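Benzoylformate Decarboxylase (Polynucleobacter necessarius, PDB 4K9Q) probably decarboxylates benzoylformate, using thiamine diphosphate and a magnesium ion as cofactors. Local coordinates at residues L57-R62 with N88-I93; A191-A196 with G289-Q294; H353-V358 with E499-L504. All blocks are in the same frame, centred on the assembly; numbering follows the deposited sequence. Where two conformers were deposited one is given.

Interaction 1: residues L57-R62 with N88-I93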
loop_
_atom_site.group_PDB
_atom_site.type_symbol
_atom_site.label_atom_id
_atom_site.label_comp_id
_atom_site.label_asym_id
_atom_site.label_seq_id
_atom_site.Cartn_x
_atom_site.Cartn_y
_atom_site.Cartn_z
ATOM N N LEU A 57 14.261 -1.826 26.049
ATOM C CA LEU A 57 13.468 -1.995 27.263
ATOM C C LEU A 57 12.450 -3.133 27.120
ATOM O O LEU A 57 12.345 -3.995 27.996
ATOM C CB LEU A 57 12.763 -0.692 27.630
ATOM C CG LEU A 57 11.953 -0.722 28.927
ATOM C CD1 LEU A 57 12.842 -1.156 30.098
ATOM C CD2 LEU A 57 11.347 0.652 29.184
ATOM N N SER A 58 11.708 -3.139 26.021
ATOM C CA SER A 58 10.713 -4.192 25.773
ATOM C C SER A 58 11.355 -5.593 25.733
ATOM O O SER A 58 10.769 -6.563 26.203
ATOM C CB SER A 58 9.944 -3.906 24.480
ATOM O OG SER A 58 9.085 -4.990 24.152
ATOM N N GLN A 59 12.560 -5.700 25.173
ATOM C CA GLN A 59 13.242 -6.989 25.125
ATOM C C GLN A 59 13.586 -7.432 26.543
ATOM O O GLN A 59 13.448 -8.603 26.892
ATOM C CB GLN A 59 14.508 -6.922 24.265
ATOM C CG GLN A 59 14.237 -6.780 22.760
ATOM C CD GLN A 59 15.485 -7.002 21.921
ATOM O OE1 GLN A 59 16.412 -7.710 22.333
ATOM N NE2 GLN A 59 15.520 -6.404 20.740
ATOM N N SER A 60 14.021 -6.477 27.362
ATOM C CA SER A 60 14.405 -6.782 28.730
ATOM C C SER A 60 13.204 -7.268 29.533
ATOM O O SER A 60 13.304 -8.243 30.272
ATOM C CB SER A 60 15.020 -5.550 29.399
ATOM O OG SER A 60 15.371 -5.800 30.756
ATOM N N LEU A 61 12.074 -6.590 29.375
ATOM C CA LEU A 61 10.896 -6.848 30.205
ATOM C C LEU A 61 9.963 -7.938 29.672
ATOM O O LEU A 61 9.112 -8.430 30.409
ATOM C CB LEU A 61 10.106 -5.553 30.425
ATOM C CG LEU A 61 10.924 -4.454 31.107
ATOM C CD1 LEU A 61 10.088 -3.225 31.356
ATOM C CD2 LEU A 61 11.514 -4.962 32.411
ATOM N N ARG A 62 10.121 -8.295 28.395
ATOM C CA ARG A 62 9.198 -9.207 27.706
ATOM C C ARG A 62 7.734 -8.759 27.783
ATOM O O ARG A 62 6.822 -9.550 28.067
ATOM C CB ARG A 62 9.385 -10.647 28.185
ATOM C CG ARG A 62 10.700 -11.243 27.700
ATOM C CD ARG A 62 10.916 -12.678 28.149
ATOM N NE ARG A 62 12.073 -13.256 27.470
ATOM C CZ ARG A 62 13.323 -13.169 27.913
ATOM N NH1 ARG A 62 13.587 -12.519 29.038
ATOM N NH2 ARG A 62 14.313 -13.731 27.221
ATOM N N ASN A 88 13.407 -7.849 14.978
ATOM C CA ASN A 88 13.703 -8.314 16.346
ATOM C C ASN A 88 12.490 -9.030 16.961
ATOM O O ASN A 88 12.614 -9.691 18.003
ATOM C CB ASN A 88 14.034 -7.127 17.260
ATOM C CG ASN A 88 15.449 -6.592 17.076
ATOM O OD1 ASN A 88 16.316 -7.232 16.467
ATOM N ND2 ASN A 88 15.692 -5.402 17.625
ATOM N N LYS A 89 11.326 -8.856 16.336
ATOM C CA LYS A 89 10.048 -9.363 16.861
ATOM C C LYS A 89 9.680 -8.773 18.224
ATOM O O LYS A 89 9.199 -9.472 19.122
ATOM C CB LYS A 89 10.031 -10.894 16.878
ATOM C CG LYS A 89 9.958 -11.473 15.462
ATOM C CD LYS A 89 9.783 -12.983 15.436
ATOM C CE LYS A 89 11.066 -13.718 15.800
ATOM N NZ LYS A 89 11.023 -15.105 15.226
ATOM N N THR A 90 9.887 -7.465 18.368
ATOM C CA THR A 90 9.628 -6.797 19.640
ATOM C C THR A 90 8.240 -6.189 19.606
ATOM O O THR A 90 7.900 -5.480 18.669
ATOM C CB THR A 90 10.641 -5.670 19.873
ATOM O OG1 THR A 90 11.968 -6.184 19.703
ATOM C CG2 THR A 90 10.478 -5.062 21.272
ATOM N N PRO A 91 7.431 -6.464 20.637
ATOM C CA PRO A 91 6.030 -6.024 20.647
ATOM C C PRO A 91 5.839 -4.552 21.057
ATOM O O PRO A 91 5.125 -4.282 22.022
ATOM C CB PRO A 91 5.387 -6.967 21.665
ATOM C CG PRO A 91 6.492 -7.299 22.622
ATOM C CD PRO A 91 7.759 -7.322 21.793
ATOM N N LEU A 92 6.450 -3.623 20.324
ATOM C CA LEU A 92 6.288 -2.201 20.617
ATOM C C LEU A 92 4.932 -1.695 20.149
ATOM O O LEU A 92 4.426 -2.111 19.097
ATOM C CB LEU A 92 7.382 -1.384 19.925
ATOM C CG LEU A 92 8.809 -1.712 20.305
ATOM C CD1 LEU A 92 9.743 -0.735 19.581
ATOM C CD2 LEU A 92 8.980 -1.625 21.844
ATOM N N ILE A 93 4.340 -0.802 20.936
ATOM C CA ILE A 93 3.149 -0.094 20.488
ATOM C C ILE A 93 3.571 1.307 20.064
ATOM O O ILE A 93 3.817 2.185 20.910
ATOM C CB ILE A 93 2.072 -0.059 21.582
ATOM C CG1 ILE A 93 1.656 -1.493 21.929
ATOM C CG2 ILE A 93 0.860 0.759 21.115
ATOM C CD1 ILE A 93 0.681 -1.590 23.093
#

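Interaction 2: residues A191-A196 with G289-Q294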
loop_
_atom_site.group_PDB
_atom_site.type_symbol
_atom_site.label_atom_id
_atom_site.label_comp_id
_atom_site.label_asym_id
_atom_site.label_seq_id
_atom_site.Cartn_x
_atom_site.Cartn_y
_atom_site.Cartn_z
ATOM N N ALA A 191 10.963 -35.980 15.079
ATOM C CA ALA A 191 11.651 -36.857 16.027
ATOM C C ALA A 191 12.108 -38.139 15.337
ATOM O O ALA A 191 13.219 -38.616 15.566
ATOM C CB ALA A 191 10.746 -37.175 17.207
ATOM N N GLN A 192 11.257 -38.685 14.478
ATOM C CA GLN A 192 11.611 -39.887 13.728
ATOM C C GLN A 192 12.839 -39.648 12.850
ATOM O O GLN A 192 13.747 -40.483 12.793
ATOM C CB GLN A 192 10.438 -40.360 12.873
ATOM C CG GLN A 192 9.278 -40.935 13.672
ATOM C CD GLN A 192 8.041 -41.189 12.818
ATOM O OE1 GLN A 192 8.033 -40.930 11.613
ATOM N NE2 GLN A 192 6.988 -41.699 13.447
ATOM N N ARG A 193 12.864 -38.512 12.156
ATOM C CA ARG A 193 14.011 -38.165 11.312
ATOM C C ARG A 193 15.267 -38.070 12.157
ATOM O O ARG A 193 16.318 -38.598 11.794
ATOM C CB ARG A 193 13.774 -36.842 10.576
ATOM C CG ARG A 193 12.653 -36.893 9.555
ATOM C CD ARG A 193 13.164 -37.313 8.194
ATOM N NE ARG A 193 14.082 -36.326 7.624
ATOM C CZ ARG A 193 13.692 -35.208 7.016
ATOM N NH1 ARG A 193 12.397 -34.931 6.903
ATOM N NH2 ARG A 193 14.593 -34.363 6.528
ATOM N N ILE A 194 15.158 -37.396 13.296
ATOM C CA ILE A 194 16.318 -37.191 14.158
ATOM C C ILE A 194 16.842 -38.521 14.703
ATOM O O ILE A 194 18.044 -38.785 14.680
ATOM C CB ILE A 194 15.994 -36.231 15.318
ATOM C CG1 ILE A 194 15.725 -34.829 14.766
ATOM C CG2 ILE A 194 17.136 -36.204 16.317
ATOM C CD1 ILE A 194 15.138 -33.872 15.788
ATOM N N THR A 195 15.926 -39.358 15.175
ATOM C CA THR A 195 16.285 -40.653 15.741
ATOM C C THR A 195 16.989 -41.535 14.712
ATOM O O THR A 195 17.928 -42.261 15.042
ATOM C CB THR A 195 15.033 -41.374 16.301
ATOM O OG1 THR A 195 14.530 -40.635 17.420
ATOM C CG2 THR A 195 15.377 -42.780 16.751
ATOM N N ALA A 196 16.550 -41.451 13.461
ATOM C CA ALA A 196 17.118 -42.271 12.388
ATOM C C ALA A 196 18.453 -41.757 11.847
ATOM O O ALA A 196 19.196 -42.506 11.205
ATOM C CB ALA A 196 16.128 -42.407 11.256
ATOM N N GLY A 289 23.548 -34.732 -0.132
ATOM C CA GLY A 289 23.207 -35.927 0.615
ATOM C C GLY A 289 22.502 -35.654 1.931
ATOM O O GLY A 289 21.811 -36.530 2.453
ATOM N N SER A 290 22.673 -34.447 2.468
ATOM C CA SER A 290 22.006 -34.092 3.717
ATOM C C SER A 290 20.589 -33.586 3.470
ATOM O O SER A 290 20.192 -33.319 2.329
ATOM C CB SER A 290 22.812 -33.048 4.497
ATOM O OG SER A 290 22.897 -31.831 3.783
ATOM N N THR A 291 19.819 -33.493 4.547
ATOM C CA THR A 291 18.480 -32.910 4.503
ATOM C C THR A 291 18.367 -32.022 5.733
ATOM O O THR A 291 19.196 -32.114 6.643
ATOM C CB THR A 291 17.361 -33.965 4.514
ATOM O OG1 THR A 291 17.367 -34.667 5.763
ATOM C CG2 THR A 291 17.548 -34.955 3.358
ATOM N N LEU A 292 17.357 -31.163 5.759
ATOM C CA LEU A 292 17.240 -30.169 6.823
ATOM C C LEU A 292 15.841 -30.113 7.433
ATOM O O LEU A 292 14.835 -30.234 6.723
ATOM C CB LEU A 292 17.645 -28.789 6.284
ATOM C CG LEU A 292 17.596 -27.576 7.222
ATOM C CD1 LEU A 292 18.697 -26.554 6.873
ATOM C CD2 LEU A 292 16.222 -26.929 7.162
ATOM N N LEU A 293 15.794 -29.920 8.754
ATOM C CA LEU A 293 14.547 -29.625 9.455
ATOM C C LEU A 293 14.643 -28.203 9.994
ATOM O O LEU A 293 15.724 -27.776 10.414
ATOM C CB LEU A 293 14.335 -30.586 10.628
ATOM C CG LEU A 293 14.381 -32.074 10.286
ATOM C CD1 LEU A 293 14.258 -32.913 11.543
ATOM C CD2 LEU A 293 13.283 -32.412 9.305
ATOM N N GLN A 294 13.521 -27.480 9.983
ATOM C CA GLN A 294 13.466 -26.110 10.511
ATOM C C GLN A 294 12.279 -25.922 11.459
ATOM O O GLN A 294 11.168 -26.333 11.143
ATOM C CB GLN A 294 13.326 -25.095 9.365
ATOM C CG GLN A 294 13.331 -23.638 9.854
ATOM C CD GLN A 294 12.978 -22.633 8.772
ATOM O OE1 GLN A 294 12.522 -23.001 7.690
ATOM N NE2 GLN A 294 13.204 -21.351 9.057
HETATM O O HOH W 1 14.284 -32.326 4.758
#

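Interaction 3: residues H353-V358 with E499-L504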
loop_
_atom_site.group_PDB
_atom_site.type_symbol
_atom_site.label_atom_id
_atom_site.label_comp_id
_atom_site.label_asym_id
_atom_site.label_seq_id
_atom_site.Cartn_x
_atom_site.Cartn_y
_atom_site.Cartn_z
ATOM N N HIS A 353 41.477 -7.460 19.044
ATOM C CA HIS A 353 41.370 -8.678 19.850
ATOM C C HIS A 353 41.994 -8.429 21.235
ATOM O O HIS A 353 41.478 -8.896 22.246
ATOM C CB HIS A 353 42.036 -9.873 19.158
ATOM C CG HIS A 353 41.641 -11.209 19.716
ATOM N ND1 HIS A 353 42.060 -11.660 20.951
ATOM C CD2 HIS A 353 40.887 -12.205 19.191
ATOM C CE1 HIS A 353 41.576 -12.871 21.164
ATOM N NE2 HIS A 353 40.862 -13.225 20.109
ATOM N N ALA A 354 43.091 -7.680 21.286
ATOM C CA ALA A 354 43.717 -7.411 22.580
ATOM C C ALA A 354 42.850 -6.475 23.412
ATOM O O ALA A 354 42.714 -6.653 24.619
ATOM C CB ALA A 354 45.111 -6.839 22.397
ATOM N N VAL A 355 42.264 -5.471 22.763
ATOM C CA VAL A 355 41.330 -4.573 23.434
ATOM C C VAL A 355 40.193 -5.389 24.060
ATOM O O VAL A 355 39.852 -5.207 25.232
ATOM C CB VAL A 355 40.761 -3.507 22.467
ATOM C CG1 VAL A 355 39.644 -2.700 23.137
ATOM C CG2 VAL A 355 41.877 -2.581 21.996
ATOM N N LEU A 356 39.623 -6.298 23.277
ATOM C CA LEU A 356 38.543 -7.149 23.764
ATOM C C LEU A 356 38.973 -8.023 24.946
ATOM O O LEU A 356 38.237 -8.150 25.927
ATOM C CB LEU A 356 37.989 -8.010 22.634
ATOM C CG LEU A 356 37.203 -7.255 21.560
ATOM C CD1 LEU A 356 37.125 -8.099 20.314
ATOM C CD2 LEU A 356 35.807 -6.850 22.071
ATOM N N GLU A 357 40.159 -8.621 24.852
ATOM C CA GLU A 357 40.702 -9.416 25.956
ATOM C C GLU A 357 40.823 -8.611 27.244
ATOM O O GLU A 357 40.517 -9.115 28.325
ATOM C CB GLU A 357 42.074 -9.977 25.596
ATOM C CG GLU A 357 42.052 -11.091 24.564
ATOM C CD GLU A 357 43.457 -11.505 24.190
ATOM O OE1 GLU A 357 44.200 -11.919 25.106
ATOM O OE2 GLU A 357 43.826 -11.392 22.998
ATOM N N VAL A 358 41.283 -7.367 27.129
ATOM C CA VAL A 358 41.402 -6.488 28.294
ATOM C C VAL A 358 40.033 -6.202 28.916
ATOM O O VAL A 358 39.872 -6.195 30.137
ATOM C CB VAL A 358 42.143 -5.181 27.942
ATOM C CG1 VAL A 358 42.067 -4.191 29.095
ATOM C CG2 VAL A 358 43.589 -5.504 27.604
ATOM N N GLU A 499 45.092 5.468 25.250
ATOM C CA GLU A 499 46.098 5.189 24.221
ATOM C C GLU A 499 46.898 3.918 24.483
ATOM O O GLU A 499 47.702 3.507 23.644
ATOM C CB GLU A 499 47.061 6.372 24.066
ATOM C CG GLU A 499 46.411 7.674 23.609
ATOM C CD GLU A 499 46.061 7.677 22.131
ATOM O OE1 GLU A 499 46.463 6.735 21.413
ATOM O OE2 GLU A 499 45.380 8.623 21.681
ATOM N N THR A 500 46.705 3.312 25.651
ATOM C CA THR A 500 47.365 2.040 25.955
ATOM C C THR A 500 46.391 1.074 26.593
ATOM O O THR A 500 45.344 1.481 27.102
ATOM C CB THR A 500 48.541 2.205 26.947
ATOM O OG1 THR A 500 48.034 2.532 28.248
ATOM C CG2 THR A 500 49.528 3.282 26.478
ATOM N N LEU A 501 46.752 -0.203 26.598
ATOM C CA LEU A 501 45.914 -1.218 27.233
ATOM C C LEU A 501 45.830 -1.034 28.751
ATOM O O LEU A 501 44.811 -1.346 29.356
ATOM C CB LEU A 501 46.389 -2.626 26.866
ATOM C CG LEU A 501 46.280 -2.998 25.383
ATOM C CD1 LEU A 501 46.826 -4.400 25.154
ATOM C CD2 LEU A 501 44.829 -2.908 24.892
ATOM N N ASP A 502 46.891 -0.516 29.376
ATOM C CA ASP A 502 46.811 -0.203 30.804
ATOM C C ASP A 502 45.845 0.955 31.072
ATOM O O ASP A 502 45.078 0.934 32.036
ATOM C CB ASP A 502 48.192 0.095 31.396
ATOM C CG ASP A 502 48.150 0.244 32.905
ATOM O OD1 ASP A 502 48.431 1.352 33.413
ATOM O OD2 ASP A 502 47.805 -0.748 33.587
ATOM N N GLU A 503 45.880 1.971 30.220
ATOM C CA GLU A 503 44.931 3.073 30.342
ATOM C C GLU A 503 43.505 2.572 30.140
ATOM O O GLU A 503 42.586 2.996 30.842
ATOM C CB GLU A 503 45.251 4.183 29.346
ATOM C CG GLU A 503 46.515 4.971 29.708
ATOM C CD GLU A 503 46.851 6.052 28.704
ATOM O OE1 GLU A 503 46.025 6.326 27.806
ATOM O OE2 GLU A 503 47.953 6.636 28.818
ATOM N N LEU A 504 43.328 1.667 29.179
ATOM C CA LEU A 504 42.017 1.069 28.962
ATOM C C LEU A 504 41.533 0.346 30.210
ATOM O O LEU A 504 40.385 0.500 30.610
ATOM C CB LEU A 504 42.050 0.093 27.779
ATOM C CG LEU A 504 40.765 -0.707 27.552
ATOM C CD1 LEU A 504 39.598 0.228 27.262
ATOM C CD2 LEU A 504 40.992 -1.670 26.407
#

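Interaction 1: residues L57-R62 with N88-I93
The amides of Gln-59 and Asn-88 meet at about a right angle, their planes 83° apart. Their nitrogens, Gln-59 NE2 and Asn-88 ND2, are 3.3 Å apart. Both are donors, so this is not a hydrogen bond. The contact belongs to the N-terminal domain, a parallel sheet flanked by helices. It packs the end of helix 47-61 on the link between helix 79-88 and strand 93-98. The two nitrogens share the carboxylate of Asp-55, which probably accounts for their close approach: Gln-59 NE2 and Thr-90 OG1 bond to its OD1, and Asn-88 ND2 to its OD2. Lys-89, with positive phi, closes a Schellman motif after the helix, and Pro-91 centres an inverse gamma turn. Thr-90 OG1 lies anti to the carbonyl carbon (chi1 -52°), and CG2 is anti to the backbone N. CG2 presses on Ser-58, with Thr-90 CG2 3.5 Å from Ser-58 CB, a tight carbon contact. An alanine at Thr-90 would probably leave a gap beside Ser-58 and cost Asp-55 OD1 one of its partners. Ser-58 OG bonds to the carbonyl of Lys-63, just past the helix. Leu-92 reaches the same serine with a methyl, Leu-92 CD2 lying 3.6 Å from Ser-58 CB.

Interaction 2: residues A191-A196 with G289-Q294
Arg-193 of helix 184-196 reaches Thr-291 and Leu-293 on strand 291-296. This is helix-on-sheet packing in the central domain, whose parallel sheet has the strand order 3-2-1-4-5-6 of a Rossmann-like fold. The short segments run at 137° to each other, with axes 10.3 Å apart at closest.

The polar part rests on one guanidinium. Arg-193 NH2 donates to Thr-291 OG1 at 2.9 Å, with an N-H...O angle of 148°. The hydroxyl lies near the guanidinium plane. The same NH2 gives a second bond to a water, 2.7 Å from Arg-193 NH2 to the water O. That water donates in turn to the carbonyl O of Leu-292, linking the arginine to the strand backbone. The other terminal nitrogen, NH1, forms a salt bridge with Asp-309, the first residue of strand 309-312. Bonds to three partners probably limit the rotation of the group.

The apolar part centres on Leu-293. Leu-293 CD1 touches Ile-194 CG1 at 4.0 Å. Leu-266 of the neighbouring strand adds to this layer, and Phe-220 and Leu-224 also pack on Ile-194. The Leu-293 CD2 methyl sits over one face of the Arg-193 guanidinium, 3.3 Å above its plane and shifted toward the rim.

Interaction 3: residues H353-V358 with E499-L504
Leu-501, in the first turn of helix 501-513, meets Ala-354, Val-355 and Val-358 of helix 352-361. Just before it, Thr-500 is the N-cap residue: Thr-500 OG1 accepts from Glu-503 N at 3.0 Å. This bond caps the start of the helix. Leu-501 starts toward helix 352-361. Its CG is anti to the carbonyl carbon (chi1 -64°), and its two methyls divide the work. Leu-501 CD1 lies 4.1 Å from Ala-354 CB. Leu-501 CD2 reaches Val-358 CG2 at 4.0 Å and also touches Val-355.

Glu-503 takes no part across the contact and works locally. Glu-503 OE1 accepts from Glu-499 N at 2.9 Å, from above the carboxylate plane. Together with the Thr-500 bond, this ties the chain before the helix to its first turn.

Leu-504, one turn on from Leu-501, inserts CD2 near both valines. Leu-504 CD2 is 3.7 Å from Val-355 CG1 and 3.8 Å from Val-358 CG1. Ile-520 and Val-522 of strand 517-523 pack on Leu-504 as well, and Val-522 also on Val-355. The contact is apolar helix-helix packing against the parallel sheet of the C-terminal domain, an alpha/beta fold that binds thiamine diphosphate.

How the interactions relate
From the N terminus, interaction 1 comes first. It closes a loop of 25 residues, mostly helix with one strand, inside the N-terminal domain, and ties helix 47-61 to the link before strand 93-98. Interaction 2 closes a 92-residue loop within the central domain, joining helix 184-196 to strand 291-296. Interaction 3 spans 140 residues and joins helix 352-361 to helix 501-513, two helices packed beside strand 517-523 of the C-terminal sheet. The three follow in series: none nests in or crosses another. They do not touch. Interactions 1 and 2 have nearest atoms about 9 Å apart, while the centres of interactions 2 and 3 are about 45 Å apart. A bound thiamine diphosphate lies about 13 Å from the side chain of Asn-88, and one lies about 12 Å from that of Val-355.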